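Local atomic coordinates of solute-binding periplasmic protein of iron/siderophore ABC transporter (Yersinia pestis, PDB entry 6B2Y), a protein that probably binds chelated iron in the periplasm and hands it to the membrane permease of an iron/siderophore ABC transporter. Residues Leu78-Trp84 against Ile106-Pro110; Ala68-Leu72 against Met176-Gly180; Gly61-Leu65 against Ala133-Leu137; Tyr327-Tyr333 against Tyr380-Ala384; Tyr196-Lys202 against Asn339-Gln344. Residues are numbered along the deposited sequence.

How the interactions relate
Interactions 1, 2 and 3 lie in the lobe of the parallel sheet, interaction 4 in the mixed sheet of the other. Interactions 2 and 3 share an apolar core, with L179 CD2 3.6 Å from I134 CD1, and I81 CD1 of interaction 1 meets V69 CG1 of interaction 2 at 4.1 Å. Interactions 3 and 4, centres about 23 Å apart, meet across the inter-lobe cleft, where this family binds its ligand: R64 NH1 lies 3.1 Å from N332 OD1, a probable hydrogen bond. Interaction 5 packs the lobe-linking helix 186-207 on helix 340-350, which covers interaction 4 through L341 and A342. L71 and Y380 side chains each lie about 7 Å from a bound sodium ion.

Interaction 1 (Leu78-Trp84 against Ile106-Pro110); sequences LDRIVGW and IDQIP
Strand 81-85, helix 93-102 and edge strand 111-112 form a beta-alpha-beta crossover, and this contact is its return to the parallel sheet. L78 to I81 form a type I turn (I81 N to L78 O, 3.2 Å) that leads into the strand; across from it, 106-108 is a 3-10 turn and I109-P110 are extended. G83 and P110 pair most closely, CA atoms 4.9 Å apart, and W84 N donates to P110 O at 3.0 Å, starting the parallel pairing that W84 continues with I112. I109 (m,t) is central: its CG2 sits 3.8 Å from the centroid of the five-membered ring of W84 (chi1 p), a CH-pi contact nearly along the normal, and 3.9 Å from I81 CG2. L78 (m,t) brings CD1 to 3.7 Å from I106 CB. I106 (t,t) meets the indole edge, CG1 to W84 CH2 3.7 Å. One water donates to I106 O and I109 O, both at 2.8 Å, and weakly accepts from W84 NE1 at 3.1 Å.

Interaction 2 (Ala68-Leu72 against Met176-Gly180); sequences AVSLL and MRLLG
This is a wholly apolar contact inside an alpha/beta lobe, between the short helix 66-70 that follows strand 58-60 and the long helix 168-182 that follows strand 159-162. A68 is helical, and backbone bonds carry the turn on, L71 N to A68 O at 3.2 Å and L72 N to V69 O at 2.9 Å. M176-G180 form a regular alpha-helical turn, G180 N to M176 O 2.9 Å. The segments run in the same sense, with A68 CA 7.3 Å from M176 CA and L72 CA 7.1 Å from G180 CA; no hydrogen bond crosses. Sulfur and methyl contacts come from M176. Its m,m,m rotamer folds the chain toward the short helix, placing SD 4.1 Å from A68 CB and CE 4.0 Å from both L71 CD1 and L72 CD2. CE also lies 3.8 Å from A68 O. Aliphatic contacts fill the rest. L179 (m,t) puts CD1 3.6 Å from A68 CB and its CB 3.8 Å from L72 CD1. L72 (m,t) reaches the glycine backbone too, CD1 to G180 N 3.9 Å. Around these residues, I134 of the sheet touches V69 and L179, while L72 also meets Q188 and A189 of helix 186-207. With no polar pair across the segments, the contact rests on close fit and on shutting water out of the core.

Interaction 3 (Gly61-Leu65 against Ala133-Leu137); sequences GEGRL and AIFGL
G61 N donates to I134 O at 2.8 Å, extending the parallel pairing of strands 58-60 and 132-136 just past the first strand. The carboxylate of E62 (m,t) adds a second, weak bond, OE2 accepting from G136 N at 2.9 Å, and one water bridges onward, donating to E62 OE2 and to L137 O, both at 2.7 Å. Residues 61-65 form a loop with L65 N on E62 O at 3.0 Å; A133-G136 are extended. G61 CA, 5.0 Å from F135 CA, lies over the face of the F135 ring (chi1 m), 3.7 Å from its centroid, a CH-pi contact where a beta carbon would collide with F135 CE2 and I134 O. L65 (m,t) packs CD1 3.8 Å from I134 CG2 and 3.7 Å from F135 C. Loops at the C-terminal ends of these parallel strands line the inter-lobe cleft, consistent with R64 reaching N332 of the other lobe. F135 turns to helix 147-154 and L65 to strand 159-162; helix 66-70 follows directly.

Interaction 4 (Tyr327-Tyr333 against Tyr380-Ala384); sequences YAIWHNY and YWIEA
The Y380 ring (chi1 m) presents its edge to the face of W330 (chi1 t) in a T-shaped stack: the centroid of the W330 five-membered ring lies 4.7 Å from that of Y380, the planes meet at 88°, and W330 CD2 to Y380 CD2 is 3.3 Å. Y333 (chi1 m) packs beside the pair, setting OH 3.5 Å from Y380 CB and 3.6 Å from W381 CZ3, at the indole edge. Outward runs an antiparallel ladder, strand 327-330 on edge strand 381-383, axes 4.8 Å apart at 178°. I329-W381 and Y327-E383 are non-hydrogen-bonded pairs on one face, where I329 CD1 (t,p) touches W381 CB at 4.0 Å and Y327 CD1 meets E383 CB at 3.6 Å. On the other face A328-I382 is the hydrogen-bonded pair, A328 N to I382 O 2.9 Å and I382 N to A328 O 3.1 Å. W330 N to Y380 O, 3.0 Å, ends the ladder before the 3-10 turn 331-333. So the last modelled strand joins the mixed sheet as its one antiparallel member, backbone bonds setting register; aromatic rings pack the W330-Y380 end, the Y380 side chain about 7 Å from a sodium ion, while E383 lies exposed at the far end.

Interaction 5 (Tyr196-Lys202 against Asn339-Gln344); sequences YQDNVDK and NVLAIQ
Y196 (chi1 t) brings its ring against V340, CE2 3.7 Å from V340 CB, and donates from OH to N339 OD1 at 2.6 Å; the same OH is 3.9 Å from I343 CD1. Helices 196-202 and 340-344 lie side by side, nearly parallel at 11°, axes 9.5 Å apart, with V200 CA and V340 CA closest at 6.3 Å. Between them V200 (t) puts CG2 3.8 Å from V340 CG2 and 4.1 Å from I343 CD1, and N199 CB lies 3.7 Å from V340 CG2. One turn on, Q344 (m,t) uses NE2 twice, donating to N199 O at 3.0 Å and N199 OD1 at 3.1 Å, while its OE1 accepts from T363. K202, extended past its m chi1, returns NZ to N199 OD1 at 2.8 Å. A single long helix linking the lobes is the hallmark of metal-siderophore-binding periplasmic proteins; consistent with that role, helix 186-207 packs on helix 340-350 of the mixed-sheet lobe, with F242 and Q245 of helix 239-245 on I343 and helix 360-371 against N199 and L341.

Interaction 1 (Leu78-Trp84 against Ile106-Pro110)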
# COMPACT_ATOMS: atom_id res chain seq x y z
N LEU A 78 4.92 -17.39 6.02
CA LEU A 78 6.27 -17.05 6.48
C LEU A 78 7.30 -18.10 6.14
O LEU A 78 8.50 -17.87 6.35
CB LEU A 78 6.26 -16.81 8.00
CG LEU A 78 5.34 -15.67 8.42
CD1 LEU A 78 5.30 -15.50 9.92
CD2 LEU A 78 5.75 -14.37 7.74
N ASP A 79 6.87 -19.23 5.57
CA ASP A 79 7.73 -20.41 5.43
C ASP A 79 9.02 -20.13 4.65
O ASP A 79 10.06 -20.73 4.94
CB ASP A 79 6.91 -21.51 4.75
CG ASP A 79 7.30 -22.88 5.19
OD1 ASP A 79 6.62 -23.42 6.10
OD2 ASP A 79 8.25 -23.45 4.61
N ARG A 80 8.97 -19.26 3.64
CA ARG A 80 10.13 -19.05 2.78
C ARG A 80 10.84 -17.72 3.02
O ARG A 80 11.76 -17.39 2.27
CB ARG A 80 9.73 -19.14 1.30
CG ARG A 80 9.14 -20.46 0.90
CD ARG A 80 9.17 -20.62 -0.61
NE ARG A 80 8.07 -19.90 -1.24
CZ ARG A 80 7.96 -19.73 -2.56
NH1 ARG A 80 8.89 -20.22 -3.37
NH2 ARG A 80 6.92 -19.06 -3.05
N ILE A 81 10.42 -16.95 4.02
CA ILE A 81 11.06 -15.67 4.33
C ILE A 81 12.25 -15.93 5.25
O ILE A 81 12.06 -16.28 6.42
CB ILE A 81 10.08 -14.69 4.98
CG1 ILE A 81 8.81 -14.58 4.16
CG2 ILE A 81 10.76 -13.35 5.14
CD1 ILE A 81 9.05 -14.24 2.72
N VAL A 82 13.47 -15.71 4.75
CA VAL A 82 14.66 -15.91 5.58
C VAL A 82 15.26 -14.60 6.07
O VAL A 82 16.30 -14.62 6.75
CB VAL A 82 15.72 -16.73 4.83
CG1 VAL A 82 15.13 -18.08 4.44
CG2 VAL A 82 16.23 -15.98 3.62
N GLY A 83 14.63 -13.47 5.77
CA GLY A 83 15.09 -12.17 6.24
C GLY A 83 14.25 -11.07 5.64
O GLY A 83 13.79 -11.20 4.51
N TRP A 84 14.04 -9.98 6.38
CA TRP A 84 13.32 -8.88 5.77
C TRP A 84 13.79 -7.56 6.34
O TRP A 84 14.19 -7.47 7.51
CB TRP A 84 11.79 -8.99 5.93
CG TRP A 84 11.24 -9.29 7.31
CD1 TRP A 84 11.84 -9.06 8.53
CD2 TRP A 84 9.95 -9.87 7.61
NE1 TRP A 84 11.01 -9.46 9.55
CE2 TRP A 84 9.85 -9.96 9.01
CE3 TRP A 84 8.87 -10.32 6.82
CZ2 TRP A 84 8.71 -10.48 9.65
CZ3 TRP A 84 7.75 -10.84 7.45
CH2 TRP A 84 7.68 -10.92 8.85
N ILE A 106 7.49 -15.95 13.65
CA ILE A 106 7.78 -14.68 12.99
C ILE A 106 8.93 -13.96 13.67
O ILE A 106 9.71 -13.27 13.00
CB ILE A 106 6.51 -13.80 12.93
CG1 ILE A 106 6.69 -12.66 11.93
CG2 ILE A 106 6.12 -13.29 14.33
CD1 ILE A 106 5.48 -11.80 11.76
N ASP A 107 9.10 -14.14 14.99
CA ASP A 107 10.17 -13.45 15.70
C ASP A 107 11.55 -13.99 15.35
O ASP A 107 12.55 -13.34 15.66
CB ASP A 107 9.95 -13.54 17.22
CG ASP A 107 9.06 -12.43 17.75
OD1 ASP A 107 8.76 -12.45 18.97
OD2 ASP A 107 8.65 -11.52 16.97
N GLN A 108 11.63 -15.16 14.72
CA GLN A 108 12.90 -15.73 14.32
C GLN A 108 13.39 -15.21 12.97
O GLN A 108 14.53 -15.48 12.60
CB GLN A 108 12.79 -17.26 14.28
CG GLN A 108 12.39 -17.87 15.61
CD GLN A 108 13.29 -17.43 16.75
OE1 GLN A 108 14.49 -17.71 16.75
NE2 GLN A 108 12.71 -16.74 17.74
N ILE A 109 12.57 -14.47 12.24
CA ILE A 109 13.02 -13.96 10.95
C ILE A 109 13.96 -12.79 11.21
O ILE A 109 13.57 -11.82 11.88
CB ILE A 109 11.83 -13.55 10.06
CG1 ILE A 109 10.91 -14.76 9.85
CG2 ILE A 109 12.34 -12.98 8.73
CD1 ILE A 109 9.66 -14.48 9.02
N PRO A 110 15.20 -12.85 10.73
CA PRO A 110 16.16 -11.76 10.99
C PRO A 110 15.80 -10.50 10.23
O PRO A 110 15.25 -10.54 9.12
CB PRO A 110 17.49 -12.33 10.49
CG PRO A 110 17.27 -13.80 10.27
CD PRO A 110 15.82 -13.99 10.03
O HOH W 1 11.03 -10.87 12.35

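Interaction 2 (Ala68-Leu72 against Met176-Gly180)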
# COMPACT_ATOMS: atom_id res chain seq x y z
N ALA A 68 2.72 -8.36 -0.83
CA ALA A 68 2.62 -8.99 -2.14
C ALA A 68 2.93 -10.47 -2.07
O ALA A 68 2.23 -11.29 -2.67
CB ALA A 68 3.54 -8.28 -3.13
N VAL A 69 3.96 -10.83 -1.30
CA VAL A 69 4.35 -12.23 -1.20
C VAL A 69 3.28 -13.05 -0.49
O VAL A 69 3.03 -14.20 -0.86
CB VAL A 69 5.73 -12.33 -0.52
CG1 VAL A 69 6.07 -13.78 -0.12
CG2 VAL A 69 6.79 -11.77 -1.44
N SER A 70 2.60 -12.45 0.50
CA SER A 70 1.55 -13.16 1.23
C SER A 70 0.44 -13.68 0.30
O SER A 70 -0.17 -14.71 0.60
CB SER A 70 0.94 -12.26 2.30
OG SER A 70 0.06 -11.28 1.74
N LEU A 71 0.17 -12.99 -0.82
CA LEU A 71 -0.88 -13.43 -1.73
C LEU A 71 -0.53 -14.71 -2.47
O LEU A 71 -1.43 -15.32 -3.07
CB LEU A 71 -1.18 -12.33 -2.76
CG LEU A 71 -1.71 -11.02 -2.15
CD1 LEU A 71 -1.69 -9.90 -3.19
CD2 LEU A 71 -3.11 -11.19 -1.57
N LEU A 72 0.73 -15.14 -2.44
CA LEU A 72 1.18 -16.31 -3.18
C LEU A 72 1.42 -17.52 -2.30
O LEU A 72 1.54 -18.63 -2.83
CB LEU A 72 2.48 -16.00 -3.95
CG LEU A 72 2.41 -14.78 -4.87
CD1 LEU A 72 3.75 -14.48 -5.55
CD2 LEU A 72 1.28 -14.95 -5.89
N MET A 176 2.64 -8.58 -9.92
CA MET A 176 2.19 -9.86 -9.36
C MET A 176 2.51 -11.02 -10.29
O MET A 176 2.87 -12.11 -9.83
CB MET A 176 0.68 -9.83 -9.06
CG MET A 176 0.25 -8.93 -7.90
SD MET A 176 1.13 -9.29 -6.35
CE MET A 176 0.69 -11.03 -6.15
N ARG A 177 2.39 -10.83 -11.62
CA ARG A 177 2.78 -11.92 -12.51
C ARG A 177 4.27 -12.23 -12.37
O ARG A 177 4.67 -13.40 -12.27
CB ARG A 177 2.45 -11.58 -13.98
CG ARG A 177 2.82 -12.74 -14.94
CD ARG A 177 2.34 -12.49 -16.40
NE ARG A 177 0.89 -12.34 -16.45
CZ ARG A 177 0.26 -11.17 -16.53
NH1 ARG A 177 0.95 -10.04 -16.60
NH2 ARG A 177 -1.06 -11.11 -16.54
N LEU A 178 5.09 -11.18 -12.32
CA LEU A 178 6.53 -11.34 -12.14
C LEU A 178 6.87 -12.08 -10.84
O LEU A 178 7.75 -12.96 -10.82
CB LEU A 178 7.20 -9.96 -12.16
CG LEU A 178 8.62 -9.86 -11.62
CD1 LEU A 178 9.57 -10.55 -12.60
CD2 LEU A 178 8.96 -8.38 -11.50
N LEU A 179 6.24 -11.70 -9.73
CA LEU A 179 6.46 -12.41 -8.47
C LEU A 179 6.03 -13.87 -8.58
O LEU A 179 6.72 -14.76 -8.07
CB LEU A 179 5.71 -11.73 -7.33
CG LEU A 179 6.38 -10.46 -6.80
CD1 LEU A 179 5.51 -9.74 -5.75
CD2 LEU A 179 7.77 -10.78 -6.24
N GLY A 180 4.90 -14.13 -9.24
CA GLY A 180 4.46 -15.50 -9.42
C GLY A 180 5.46 -16.32 -10.21
O GLY A 180 5.68 -17.50 -9.92

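Interaction 3 (Gly61-Leu65 against Ala133-Leu137)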
# COMPACT_ATOMS: atom_id res chain seq x y z
N GLY A 61 13.79 -7.12 0.52
CA GLY A 61 14.63 -5.92 0.62
C GLY A 61 13.89 -4.70 1.13
O GLY A 61 14.53 -3.76 1.63
N GLU A 62 12.57 -4.67 0.96
CA GLU A 62 11.67 -3.73 1.63
C GLU A 62 10.62 -4.55 2.37
O GLU A 62 9.96 -5.41 1.77
CB GLU A 62 11.02 -2.77 0.62
CG GLU A 62 12.04 -2.18 -0.35
CD GLU A 62 11.44 -1.32 -1.45
OE1 GLU A 62 10.22 -1.02 -1.40
OE2 GLU A 62 12.21 -0.90 -2.34
N GLY A 63 10.48 -4.32 3.68
CA GLY A 63 9.72 -5.24 4.50
C GLY A 63 8.27 -5.37 4.07
O GLY A 63 7.68 -6.46 4.12
N ARG A 64 7.68 -4.28 3.62
CA ARG A 64 6.26 -4.30 3.28
C ARG A 64 5.99 -4.99 1.94
O ARG A 64 4.83 -5.16 1.58
CB ARG A 64 5.71 -2.88 3.32
CG ARG A 64 5.53 -2.40 4.79
CD ARG A 64 5.28 -0.91 4.89
NE ARG A 64 6.48 -0.14 4.57
CZ ARG A 64 6.51 1.18 4.48
NH1 ARG A 64 5.40 1.89 4.67
NH2 ARG A 64 7.64 1.80 4.19
N LEU A 65 7.02 -5.46 1.23
CA LEU A 65 6.78 -6.37 0.12
C LEU A 65 6.19 -7.69 0.59
O LEU A 65 5.73 -8.49 -0.23
CB LEU A 65 8.08 -6.60 -0.67
CG LEU A 65 8.44 -5.36 -1.50
CD1 LEU A 65 9.81 -5.47 -2.16
CD2 LEU A 65 7.34 -5.08 -2.55
N ALA A 133 16.13 -12.14 -3.83
CA ALA A 133 15.77 -10.97 -3.05
C ALA A 133 14.85 -10.07 -3.88
O ALA A 133 15.01 -9.98 -5.10
CB ALA A 133 17.01 -10.18 -2.61
N ILE A 134 13.88 -9.43 -3.23
CA ILE A 134 12.89 -8.61 -3.92
C ILE A 134 13.01 -7.18 -3.40
O ILE A 134 13.08 -6.97 -2.18
CB ILE A 134 11.47 -9.15 -3.71
CG1 ILE A 134 11.40 -10.64 -4.06
CG2 ILE A 134 10.48 -8.35 -4.53
CD1 ILE A 134 10.15 -11.33 -3.55
N PHE A 135 13.03 -6.21 -4.31
CA PHE A 135 13.00 -4.79 -3.96
C PHE A 135 11.95 -4.07 -4.79
O PHE A 135 11.44 -4.60 -5.78
CB PHE A 135 14.35 -4.10 -4.21
CG PHE A 135 15.44 -4.57 -3.30
CD1 PHE A 135 16.10 -5.76 -3.54
CD2 PHE A 135 15.83 -3.79 -2.22
CE1 PHE A 135 17.12 -6.18 -2.71
CE2 PHE A 135 16.85 -4.21 -1.40
CZ PHE A 135 17.49 -5.39 -1.64
N GLY A 136 11.67 -2.83 -4.41
CA GLY A 136 10.80 -1.97 -5.19
C GLY A 136 11.62 -1.02 -6.04
O GLY A 136 12.77 -0.73 -5.73
N LEU A 137 11.03 -0.58 -7.16
CA LEU A 137 11.65 0.47 -7.97
C LEU A 137 11.83 1.72 -7.12
O LEU A 137 11.05 2.00 -6.21
CB LEU A 137 10.78 0.80 -9.17
CG LEU A 137 10.66 -0.17 -10.33
CD1 LEU A 137 9.83 0.50 -11.41
CD2 LEU A 137 12.03 -0.55 -10.84
O HOH W 2 11.37 1.36 -3.60

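Interaction 4 (Tyr327-Tyr333 against Tyr380-Ala384)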
# COMPACT_ATOMS: atom_id res chain seq x y z
N TYR A 327 -12.42 12.10 4.50
CA TYR A 327 -12.26 10.65 4.64
C TYR A 327 -10.81 10.35 4.99
O TYR A 327 -9.92 11.18 4.80
CB TYR A 327 -12.65 9.92 3.34
CG TYR A 327 -13.97 10.41 2.76
CD1 TYR A 327 -15.15 9.75 3.05
CD2 TYR A 327 -14.01 11.55 1.94
CE1 TYR A 327 -16.35 10.20 2.54
CE2 TYR A 327 -15.23 12.02 1.44
CZ TYR A 327 -16.39 11.33 1.74
OH TYR A 327 -17.61 11.76 1.25
N ALA A 328 -10.57 9.13 5.50
CA ALA A 328 -9.21 8.66 5.72
C ALA A 328 -9.03 7.26 5.16
O ALA A 328 -9.95 6.43 5.19
CB ALA A 328 -8.82 8.67 7.21
N ILE A 329 -7.82 7.00 4.65
CA ILE A 329 -7.46 5.74 4.03
C ILE A 329 -6.15 5.24 4.64
O ILE A 329 -5.28 6.03 5.01
CB ILE A 329 -7.31 5.90 2.49
CG1 ILE A 329 -7.14 4.54 1.83
CG2 ILE A 329 -6.15 6.85 2.16
CD1 ILE A 329 -8.39 3.68 1.84
N TRP A 330 -6.02 3.91 4.74
CA TRP A 330 -4.80 3.30 5.27
C TRP A 330 -3.61 3.59 4.36
O TRP A 330 -3.66 3.31 3.16
CB TRP A 330 -5.00 1.80 5.42
CG TRP A 330 -3.96 1.02 6.17
CD1 TRP A 330 -3.54 1.23 7.46
CD2 TRP A 330 -3.26 -0.14 5.71
NE1 TRP A 330 -2.61 0.27 7.82
CE2 TRP A 330 -2.42 -0.58 6.76
CE3 TRP A 330 -3.27 -0.86 4.50
CZ2 TRP A 330 -1.60 -1.69 6.64
CZ3 TRP A 330 -2.45 -1.97 4.38
CH2 TRP A 330 -1.62 -2.37 5.44
N HIS A 331 -2.54 4.13 4.94
CA HIS A 331 -1.46 4.64 4.11
C HIS A 331 -0.74 3.53 3.35
O HIS A 331 -0.29 3.75 2.22
CB HIS A 331 -0.45 5.41 4.94
CG HIS A 331 0.69 5.91 4.13
ND1 HIS A 331 0.56 6.93 3.21
CD2 HIS A 331 1.98 5.49 4.04
CE1 HIS A 331 1.71 7.13 2.60
NE2 HIS A 331 2.60 6.28 3.10
N ASN A 332 -0.64 2.34 3.94
CA ASN A 332 0.16 1.30 3.29
C ASN A 332 -0.45 0.80 1.99
O ASN A 332 0.26 0.10 1.25
CB ASN A 332 0.38 0.15 4.26
CG ASN A 332 1.35 0.51 5.37
OD1 ASN A 332 2.39 1.11 5.12
ND2 ASN A 332 1.00 0.16 6.60
N TYR A 333 -1.70 1.16 1.67
CA TYR A 333 -2.20 0.91 0.32
C TYR A 333 -1.41 1.71 -0.72
O TYR A 333 -1.59 1.47 -1.93
CB TYR A 333 -3.70 1.24 0.22
CG TYR A 333 -4.61 0.29 1.00
CD1 TYR A 333 -4.44 -1.09 0.96
CD2 TYR A 333 -5.65 0.80 1.78
CE1 TYR A 333 -5.29 -1.94 1.69
CE2 TYR A 333 -6.49 -0.04 2.51
CZ TYR A 333 -6.30 -1.40 2.47
OH TYR A 333 -7.15 -2.21 3.20
N TYR A 380 -9.51 0.02 8.08
CA TYR A 380 -8.57 0.50 7.08
C TYR A 380 -9.09 1.70 6.29
O TYR A 380 -8.37 2.22 5.43
CB TYR A 380 -8.21 -0.64 6.12
CG TYR A 380 -7.38 -1.72 6.77
CD1 TYR A 380 -7.99 -2.78 7.44
CD2 TYR A 380 -6.00 -1.69 6.72
CE1 TYR A 380 -7.23 -3.79 8.03
CE2 TYR A 380 -5.24 -2.69 7.31
CZ TYR A 380 -5.86 -3.73 7.96
OH TYR A 380 -5.09 -4.72 8.55
N TRP A 381 -10.31 2.15 6.55
CA TRP A 381 -10.84 3.37 5.95
C TRP A 381 -11.95 3.86 6.86
O TRP A 381 -12.48 3.10 7.67
CB TRP A 381 -11.35 3.12 4.52
CG TRP A 381 -12.24 1.94 4.41
CD1 TRP A 381 -13.59 1.89 4.69
CD2 TRP A 381 -11.88 0.62 3.97
NE1 TRP A 381 -14.08 0.62 4.45
CE2 TRP A 381 -13.05 -0.17 4.01
CE3 TRP A 381 -10.67 0.04 3.55
CZ2 TRP A 381 -13.04 -1.52 3.66
CZ3 TRP A 381 -10.68 -1.30 3.19
CH2 TRP A 381 -11.85 -2.07 3.25
N ILE A 382 -12.30 5.14 6.72
CA ILE A 382 -13.36 5.73 7.53
C ILE A 382 -13.81 7.04 6.92
O ILE A 382 -13.02 7.77 6.31
CB ILE A 382 -12.89 5.91 9.00
CG1 ILE A 382 -14.09 5.88 9.95
CG2 ILE A 382 -12.10 7.20 9.18
CD1 ILE A 382 -14.52 4.48 10.31
N GLU A 383 -15.10 7.35 7.07
CA GLU A 383 -15.64 8.65 6.71
C GLU A 383 -15.84 9.47 7.98
O GLU A 383 -16.30 8.96 9.00
CB GLU A 383 -16.97 8.54 5.97
CG GLU A 383 -17.20 7.23 5.25
CD GLU A 383 -18.57 7.17 4.59
OE1 GLU A 383 -19.08 8.23 4.17
OE2 GLU A 383 -19.12 6.05 4.48
N ALA A 384 -15.47 10.75 7.90
CA ALA A 384 -15.71 11.71 8.96
C ALA A 384 -17.20 11.76 9.31
O ALA A 384 -17.57 11.63 10.48
CB ALA A 384 -15.21 13.08 8.56

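Interaction 5 (Tyr196-Lys202 against Asn339-Gln344)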
# COMPACT_ATOMS: atom_id res chain seq x y z
N TYR A 196 -8.24 -9.21 -8.67
CA TYR A 196 -8.01 -7.78 -8.65
C TYR A 196 -8.70 -7.09 -9.82
O TYR A 196 -9.41 -6.09 -9.64
CB TYR A 196 -6.50 -7.54 -8.67
CG TYR A 196 -6.04 -6.11 -8.60
CD1 TYR A 196 -6.07 -5.28 -9.74
CD2 TYR A 196 -5.51 -5.59 -7.43
CE1 TYR A 196 -5.62 -3.99 -9.70
CE2 TYR A 196 -5.06 -4.29 -7.37
CZ TYR A 196 -5.11 -3.50 -8.51
OH TYR A 196 -4.66 -2.20 -8.47
N GLN A 197 -8.48 -7.59 -11.04
CA GLN A 197 -9.06 -6.95 -12.21
C GLN A 197 -10.58 -6.95 -12.14
O GLN A 197 -11.22 -5.95 -12.47
CB GLN A 197 -8.58 -7.63 -13.49
CG GLN A 197 -8.96 -6.82 -14.73
CD GLN A 197 -8.17 -5.52 -14.83
OE1 GLN A 197 -6.99 -5.53 -15.19
NE2 GLN A 197 -8.81 -4.41 -14.48
N ASP A 198 -11.17 -8.06 -11.69
CA ASP A 198 -12.62 -8.12 -11.51
C ASP A 198 -13.09 -7.04 -10.55
O ASP A 198 -14.10 -6.37 -10.80
CB ASP A 198 -13.04 -9.49 -10.99
CG ASP A 198 -13.08 -10.52 -12.10
OD1 ASP A 198 -12.89 -10.11 -13.26
OD2 ASP A 198 -13.30 -11.71 -11.81
N ASN A 199 -12.36 -6.84 -9.46
CA ASN A 199 -12.80 -5.86 -8.47
C ASN A 199 -12.46 -4.43 -8.85
O ASN A 199 -13.13 -3.52 -8.37
CB ASN A 199 -12.25 -6.24 -7.10
CG ASN A 199 -13.13 -7.26 -6.42
OD1 ASN A 199 -14.21 -6.93 -5.97
ND2 ASN A 199 -12.71 -8.52 -6.44
N VAL A 200 -11.47 -4.20 -9.72
CA VAL A 200 -11.31 -2.85 -10.26
C VAL A 200 -12.39 -2.57 -11.30
O VAL A 200 -12.88 -1.45 -11.40
CB VAL A 200 -9.89 -2.66 -10.83
CG1 VAL A 200 -9.79 -1.37 -11.69
CG2 VAL A 200 -8.86 -2.66 -9.71
N ASP A 201 -12.77 -3.59 -12.08
CA ASP A 201 -13.77 -3.36 -13.14
C ASP A 201 -15.14 -3.01 -12.55
O ASP A 201 -15.92 -2.31 -13.20
CB ASP A 201 -13.90 -4.59 -14.05
CG ASP A 201 -12.68 -4.80 -14.94
OD1 ASP A 201 -11.77 -3.94 -14.94
OD2 ASP A 201 -12.64 -5.85 -15.61
N LYS A 202 -15.44 -3.48 -11.34
CA LYS A 202 -16.65 -3.05 -10.64
C LYS A 202 -16.72 -1.54 -10.53
O LYS A 202 -17.82 -0.96 -10.56
CB LYS A 202 -16.70 -3.65 -9.23
CG LYS A 202 -16.94 -5.12 -9.18
CD LYS A 202 -16.79 -5.64 -7.76
CE LYS A 202 -16.98 -7.13 -7.72
NZ LYS A 202 -16.89 -7.66 -6.34
N ASN A 339 -4.21 -2.72 -2.92
CA ASN A 339 -4.71 -1.36 -3.13
C ASN A 339 -6.07 -1.31 -3.82
O ASN A 339 -6.67 -0.23 -3.85
CB ASN A 339 -3.67 -0.53 -3.91
CG ASN A 339 -3.41 -1.06 -5.33
OD1 ASN A 339 -4.33 -1.43 -6.04
ND2 ASN A 339 -2.14 -1.05 -5.75
N VAL A 340 -6.56 -2.42 -4.38
CA VAL A 340 -7.91 -2.40 -4.94
C VAL A 340 -8.92 -2.00 -3.87
O VAL A 340 -9.98 -1.42 -4.18
CB VAL A 340 -8.26 -3.76 -5.58
CG1 VAL A 340 -8.11 -4.92 -4.61
CG2 VAL A 340 -9.68 -3.75 -6.21
N LEU A 341 -8.63 -2.28 -2.59
CA LEU A 341 -9.55 -1.85 -1.54
C LEU A 341 -9.60 -0.34 -1.42
O LEU A 341 -10.65 0.22 -1.08
CB LEU A 341 -9.15 -2.48 -0.21
CG LEU A 341 -9.19 -4.01 -0.24
CD1 LEU A 341 -8.48 -4.59 0.98
CD2 LEU A 341 -10.61 -4.51 -0.33
N ALA A 342 -8.48 0.35 -1.68
CA ALA A 342 -8.52 1.80 -1.68
C ALA A 342 -9.26 2.33 -2.91
O ALA A 342 -10.00 3.32 -2.82
CB ALA A 342 -7.10 2.37 -1.63
N ILE A 343 -9.06 1.70 -4.07
CA ILE A 343 -9.76 2.16 -5.26
C ILE A 343 -11.27 2.08 -5.07
O ILE A 343 -12.01 3.03 -5.40
CB ILE A 343 -9.32 1.34 -6.48
CG1 ILE A 343 -7.84 1.61 -6.79
CG2 ILE A 343 -10.19 1.65 -7.68
CD1 ILE A 343 -7.26 0.55 -7.74
N GLN A 344 -11.74 0.98 -4.49
CA GLN A 344 -13.18 0.81 -4.26
C GLN A 344 -13.69 1.78 -3.21
O GLN A 344 -14.78 2.34 -3.36
CB GLN A 344 -13.48 -0.63 -3.84
CG GLN A 344 -13.36 -1.66 -4.96
CD GLN A 344 -13.87 -3.02 -4.53
OE1 GLN A 344 -14.13 -3.25 -3.35
NE2 GLN A 344 -14.01 -3.91 -5.48